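Local coordinates for protein mercuric reductase (Metallosphaera sedula, PDB 4YWO) that probably reduces mercuric ion to elemental mercury with NADPH, as an FAD-dependent homodimeric enzyme of the pyridine nucleotide-disulfide oxidoreductase family, at residues Val159-Asn164 / Ile261-Gly266. Numbering follows the deposited sequence.
Sequences VGFWTN and ILLATG. With FAD (flavin-adenine dinucleotide), chain B.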
ATOM      1  N   VAL A 159      42.336 -10.177   5.526  1.00 31.80           N
ATOM      2  CA  VAL A 159      41.453 -10.374   6.683  1.00 29.46           C
ATOM      3  C   VAL A 159      40.086 -11.024   6.340  1.00 29.60           C
ATOM      4  O   VAL A 159      39.568 -11.820   7.124  1.00 30.11           O
ATOM      5  CB  VAL A 159      41.300  -9.028   7.413  1.00 30.98           C
ATOM      6  CG1 VAL A 159      40.244  -9.090   8.485  1.00 30.44           C
ATOM      7  CG2 VAL A 159      42.630  -8.545   8.041  1.00 32.81           C
ATOM      8  N   GLY A 160      39.591 -10.746   5.144  1.00 27.25           N
ATOM      9  CA  GLY A 160      38.361 -11.424   4.606  1.00 24.84           C
ATOM     10  C   GLY A 160      37.124 -10.613   5.061  1.00 26.52           C
ATOM     11  O   GLY A 160      37.174  -9.779   5.963  1.00 23.96           O
ATOM     12  N   PHE A 161      36.016 -10.890   4.394  1.00 22.60           N
ATOM     13  CA  PHE A 161      34.783 -10.038   4.606  1.00 20.01           C
ATOM     14  C   PHE A 161      33.621 -10.841   4.007  1.00 19.99           C
ATOM     15  O   PHE A 161      33.761 -11.839   3.342  1.00 21.24           O
ATOM     16  CB  PHE A 161      34.944  -8.688   3.919  1.00 19.44           C
ATOM     17  CG  PHE A 161      35.274  -8.770   2.465  1.00 21.20           C
ATOM     18  CD1 PHE A 161      34.337  -8.980   1.484  1.00 22.08           C
ATOM     19  CD2 PHE A 161      36.623  -8.760   2.028  1.00 23.71           C
ATOM     20  CE1 PHE A 161      34.667  -9.175   0.135  1.00 26.00           C
ATOM     21  CE2 PHE A 161      36.949  -8.906   0.692  1.00 25.87           C
ATOM     22  CZ  PHE A 161      36.018  -9.140  -0.279  1.00 25.83           C
ATOM     23  N   TRP A 162      32.414 -10.360   4.308  1.00 18.34           N
ATOM     24  CA  TRP A 162      31.196 -10.840   3.752  1.00 16.49           C
ATOM     25  C   TRP A 162      30.716  -9.823   2.702  1.00 15.18           C
ATOM     26  O   TRP A 162      30.939  -8.612   2.830  1.00 17.44           O
ATOM     27  CB  TRP A 162      30.126 -11.009   4.781  1.00 17.61           C
ATOM     28  CG  TRP A 162      30.273 -12.147   5.676  1.00 19.57           C
ATOM     29  CD1 TRP A 162      31.223 -13.142   5.614  1.00 23.97           C
ATOM     30  CD2 TRP A 162      29.391 -12.490   6.757  1.00 20.53           C
ATOM     31  NE1 TRP A 162      30.985 -14.080   6.625  1.00 23.29           N
ATOM     32  CE2 TRP A 162      29.874 -13.682   7.333  1.00 22.26           C
ATOM     33  CE3 TRP A 162      28.276 -11.880   7.307  1.00 21.87           C
ATOM     34  CZ2 TRP A 162      29.268 -14.262   8.430  1.00 23.87           C
ATOM     35  CZ3 TRP A 162      27.702 -12.456   8.446  1.00 22.23           C
ATOM     36  CH2 TRP A 162      28.159 -13.652   8.944  1.00 22.85           C
ATOM     37  N   THR A 163      30.030 -10.375   1.722  1.00 17.74           N
ATOM     38  CA  THR A 163      29.191  -9.595   0.834  1.00 17.74           C
ATOM     39  C   THR A 163      27.742 -10.012   1.138  1.00 18.59           C
ATOM     40  O   THR A 163      27.472 -10.805   2.039  1.00 17.23           O
ATOM     41  CB  THR A 163      29.452  -9.805  -0.636  1.00 19.33           C
ATOM     42  OG1 THR A 163      29.092 -11.128  -1.035  1.00 20.68           O
ATOM     43  CG2 THR A 163      30.899  -9.531  -0.979  1.00 21.53           C
ATOM     44  N   ASN A 164      26.781  -9.504   0.346  1.00 18.20           N
ATOM     45  CA  ASN A 164      25.402  -9.994   0.513  1.00 19.14           C
ATOM     46  C   ASN A 164      25.205 -11.490   0.521  1.00 17.49           C
ATOM     47  O   ASN A 164      24.352 -11.996   1.272  1.00 18.10           O
ATOM     48  CB  ASN A 164      24.502  -9.301  -0.583  1.00 18.85           C
ATOM     49  CG  ASN A 164      24.958  -9.620  -2.003  1.00 19.20           C
ATOM     50  OD1 ASN A 164      26.013  -9.184  -2.433  1.00 20.96           O
ATOM     51  ND2 ASN A 164      24.239 -10.512  -2.717  1.00 19.17           N
ATOM     52  N   ILE A 261      33.020  -8.211   8.943  1.00 16.78           N
ATOM     53  CA  ILE A 261      32.906  -7.051   8.088  1.00 17.74           C
ATOM     54  C   ILE A 261      31.967  -7.385   6.913  1.00 20.31           C
ATOM     55  O   ILE A 261      32.079  -8.427   6.288  1.00 19.15           O
ATOM     56  CB  ILE A 261      34.256  -6.582   7.562  1.00 21.19           C
ATOM     57  CG1 ILE A 261      35.116  -6.064   8.721  1.00 22.35           C
ATOM     58  CG2 ILE A 261      34.095  -5.474   6.572  1.00 19.25           C
ATOM     59  CD1 ILE A 261      36.596  -6.043   8.209  1.00 24.37           C
ATOM     60  N   LEU A 262      31.000  -6.484   6.660  1.00 17.55           N
ATOM     61  CA  LEU A 262      30.061  -6.650   5.537  1.00 17.77           C
ATOM     62  C   LEU A 262      30.303  -5.477   4.587  1.00 16.40           C
ATOM     63  O   LEU A 262      30.197  -4.296   4.997  1.00 17.64           O
ATOM     64  CB  LEU A 262      28.547  -6.667   5.971  1.00 16.10           C
ATOM     65  CG  LEU A 262      27.607  -6.554   4.778  1.00 15.83           C
ATOM     66  CD1 LEU A 262      27.630  -7.753   3.866  1.00 17.22           C
ATOM     67  CD2 LEU A 262      26.263  -6.331   5.454  1.00 18.99           C
ATOM     68  N   LEU A 263      30.701  -5.760   3.367  1.00 17.40           N
ATOM     69  CA  LEU A 263      30.795  -4.758   2.301  1.00 18.22           C
ATOM     70  C   LEU A 263      29.389  -4.459   1.723  1.00 19.40           C
ATOM     71  O   LEU A 263      28.705  -5.395   1.287  1.00 22.01           O
ATOM     72  CB  LEU A 263      31.637  -5.218   1.167  1.00 21.10           C
ATOM     73  CG  LEU A 263      33.060  -5.474   1.547  1.00 26.28           C
ATOM     74  CD1 LEU A 263      33.805  -5.918   0.259  1.00 28.42           C
ATOM     75  CD2 LEU A 263      33.695  -4.289   2.237  1.00 27.21           C
ATOM     76  N   ALA A 264      29.011  -3.192   1.768  1.00 20.10           N
ATOM     77  CA  ALA A 264      27.769  -2.679   1.184  1.00 21.37           C
ATOM     78  C   ALA A 264      28.058  -1.362   0.484  1.00 20.57           C
ATOM     79  O   ALA A 264      27.412  -0.355   0.685  1.00 22.00           O
ATOM     80  CB  ALA A 264      26.760  -2.530   2.278  1.00 22.23           C
ATOM     81  N   THR A 265      29.135  -1.385  -0.323  1.00 20.39           N
ATOM     82  CA  THR A 265      29.730  -0.174  -0.964  1.00 24.19           C
ATOM     83  C   THR A 265      29.372  -0.159  -2.441  1.00 26.91           C
ATOM     84  O   THR A 265      29.971   0.585  -3.182  1.00 33.69           O
ATOM     85  CB  THR A 265      31.284  -0.203  -0.884  1.00 32.10           C
ATOM     86  OG1 THR A 265      31.783  -1.497  -1.298  1.00 40.78           O
ATOM     87  CG2 THR A 265      31.699  -0.024   0.487  1.00 30.76           C
ATOM     88  N   GLY A 266      28.367  -0.911  -2.840  1.00 20.82           N
ATOM     89  CA  GLY A 266      27.884  -0.784  -4.193  1.00 23.36           C
ATOM     90  C   GLY A 266      28.139  -2.030  -5.039  1.00 22.68           C
ATOM     91  O   GLY A 266      28.651  -3.029  -4.534  1.00 22.91           O
TER
HETATM   92  PA  FAD B 501      21.563 -10.618 -12.982  1.00 17.78           P
HETATM   93  O1A FAD B 501      20.286 -11.246 -12.477  1.00 19.64           O
HETATM   94  O2A FAD B 501      22.821 -10.696 -12.150  1.00 18.26           O
HETATM   95  O5B FAD B 501      21.883 -11.229 -14.437  1.00 17.74           O
HETATM   96  C5B FAD B 501      23.177 -11.750 -14.734  1.00 17.11           C
HETATM   97  C4B FAD B 501      23.083 -13.258 -14.932  1.00 17.73           C
HETATM   98  O4B FAD B 501      23.668 -13.617 -16.187  1.00 19.23           O
HETATM   99  C3B FAD B 501      23.829 -14.005 -13.839  1.00 20.09           C
HETATM  100  O3B FAD B 501      22.929 -14.857 -13.125  1.00 25.99           O
HETATM  101  C2B FAD B 501      24.888 -14.835 -14.538  1.00 19.08           C
HETATM  102  O2B FAD B 501      24.672 -16.225 -14.275  1.00 23.94           O
HETATM  103  C1B FAD B 501      24.736 -14.556 -16.024  1.00 18.32           C
HETATM  104  N9A FAD B 501      25.995 -13.980 -16.557  1.00 17.10           N
HETATM  105  C8A FAD B 501      26.653 -12.922 -16.048  1.00 16.71           C
HETATM  106  N7A FAD B 501      27.772 -12.648 -16.768  1.00 19.54           N
HETATM  107  C5A FAD B 501      27.840 -13.549 -17.765  1.00 17.10           C
HETATM  108  C6A FAD B 501      28.766 -13.830 -18.888  1.00 17.35           C
HETATM  109  N6A FAD B 501      29.870 -13.073 -19.094  1.00 20.32           N
HETATM  110  N1A FAD B 501      28.470 -14.869 -19.702  1.00 18.49           N
HETATM  111  C2A FAD B 501      27.376 -15.629 -19.509  1.00 19.44           C
HETATM  112  N3A FAD B 501      26.495 -15.431 -18.512  1.00 19.50           N
HETATM  113  C4A FAD B 501      26.667 -14.425 -17.622  1.00 17.83           C
HETATM  114  N1  FAD B 501      15.972  -4.967  -6.458  1.00 16.17           N
HETATM  115  C2  FAD B 501      14.675  -4.662  -6.205  1.00 19.73           C
HETATM  116  O2  FAD B 501      13.987  -4.161  -7.120  1.00 18.81           O
HETATM  117  N3  FAD B 501      14.097  -4.878  -5.009  1.00 18.22           N
HETATM  118  C4  FAD B 501      14.765  -5.410  -3.979  1.00 22.99           C
HETATM  119  O4  FAD B 501      14.200  -5.599  -2.879  1.00 24.59           O
HETATM  120  C4X FAD B 501      16.190  -5.773  -4.172  1.00 19.87           C
HETATM  121  N5  FAD B 501      16.934  -6.315  -3.183  1.00 19.22           N
HETATM  122  C5X FAD B 501      18.232  -6.636  -3.390  1.00 17.24           C
HETATM  123  C6  FAD B 501      18.978  -7.193  -2.357  1.00 16.55           C
HETATM  124  C7  FAD B 501      20.312  -7.524  -2.562  1.00 17.65           C
HETATM  125  C7M FAD B 501      21.118  -8.128  -1.441  1.00 18.69           C
HETATM  126  C8  FAD B 501      20.945  -7.284  -3.885  1.00 18.79           C
HETATM  127  C8M FAD B 501      22.392  -7.645  -4.104  1.00 18.68           C
HETATM  128  C9  FAD B 501      20.205  -6.728  -4.921  1.00 16.81           C
HETATM  129  C9A FAD B 501      18.870  -6.396  -4.717  1.00 17.00           C
HETATM  130  N10 FAD B 501      18.112  -5.832  -5.761  1.00 16.62           N
HETATM  131  C10 FAD B 501      16.764  -5.510  -5.511  1.00 17.59           C
HETATM  132  C1' FAD B 501      18.710  -5.584  -7.075  1.00 16.27           C
HETATM  133  C2' FAD B 501      18.263  -6.667  -8.049  1.00 18.32           C
HETATM  134  O2' FAD B 501      18.514  -7.956  -7.478  1.00 21.07           O
HETATM  135  C3' FAD B 501      19.001  -6.546  -9.376  1.00 20.35           C
HETATM  136  O3' FAD B 501      18.881  -5.207  -9.869  1.00 21.49           O
HETATM  137  C4' FAD B 501      18.436  -7.518 -10.405  1.00 20.13           C
HETATM  138  O4' FAD B 501      18.726  -8.861 -10.005  1.00 23.83           O
HETATM  139  C5' FAD B 501      19.031  -7.260 -11.785  1.00 18.28           C
HETATM  140  O5' FAD B 501      18.948  -8.449 -12.569  1.00 17.38           O
HETATM  141  P   FAD B 501      19.841  -8.615 -13.897  1.00 15.20           P
HETATM  142  O1P FAD B 501      19.277  -9.761 -14.704  1.00 14.88           O
HETATM  143  O2P FAD B 501      20.003  -7.255 -14.532  1.00 14.52           O
HETATM  144  O3P FAD B 501      21.268  -9.069 -13.308  1.00 15.00           O
HETATM  145  O   HOH W   1      27.534  -6.746  -0.645  1.00 31.12           O
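The side chains of Phe161 and Leu263 cross obliquely, a methyl of the leucine over the ring face. CD1 of Leu263 lies 3.6 Å from the centroid of the Phe161 ring, displaced toward the CD1 and CE1 rim, in a CH-pi contact. Phe161 holds its ring there by setting CG in the crowded position between backbone N and carbonyl carbon (chi1 55°), while Leu263 keeps CG beside its own N, so that one methyl of its branched tip reaches over the ring. CG2 of Thr163 meets the ring edge in plane.

Between the backbones, Trp162 pairs with Leu262 in a single parallel bridge. Its N donates to O of Ile261 at 2.8 Å, and its O accepts from N of Leu263 at 2.9 Å, both bonds nearly along the C=O axis. The indole leads away from the strand, while CD1 of Leu262 packs 3.5 Å from C of Thr163. One water extends the link, accepting from Asn164 N and donating to Leu263 O at 2.6 Å.

Gly160, first to leave helical angles after helix 156-159, has phi 88°, which favours glycine. Thr163 occupies the N-cap position of helix 164-168; its short hydroxyl bonds Glu166 OE1 and, weakly, Arg165 N. Asn164 ND2, held by Val56 O, lies in van der Waals contact with FAD C8M at 3.7 Å.

The inter-helix connection thus runs along strand 260-263, at the edge of the four-stranded parallel sheet of what, by family, is the NAD(P)-binding Rossmann domain. Strand 176-180 bonds to Leu262 on the other side; Phe189 and Tyr193 of helix 184-194 pack against Leu262 and Trp162, respectively.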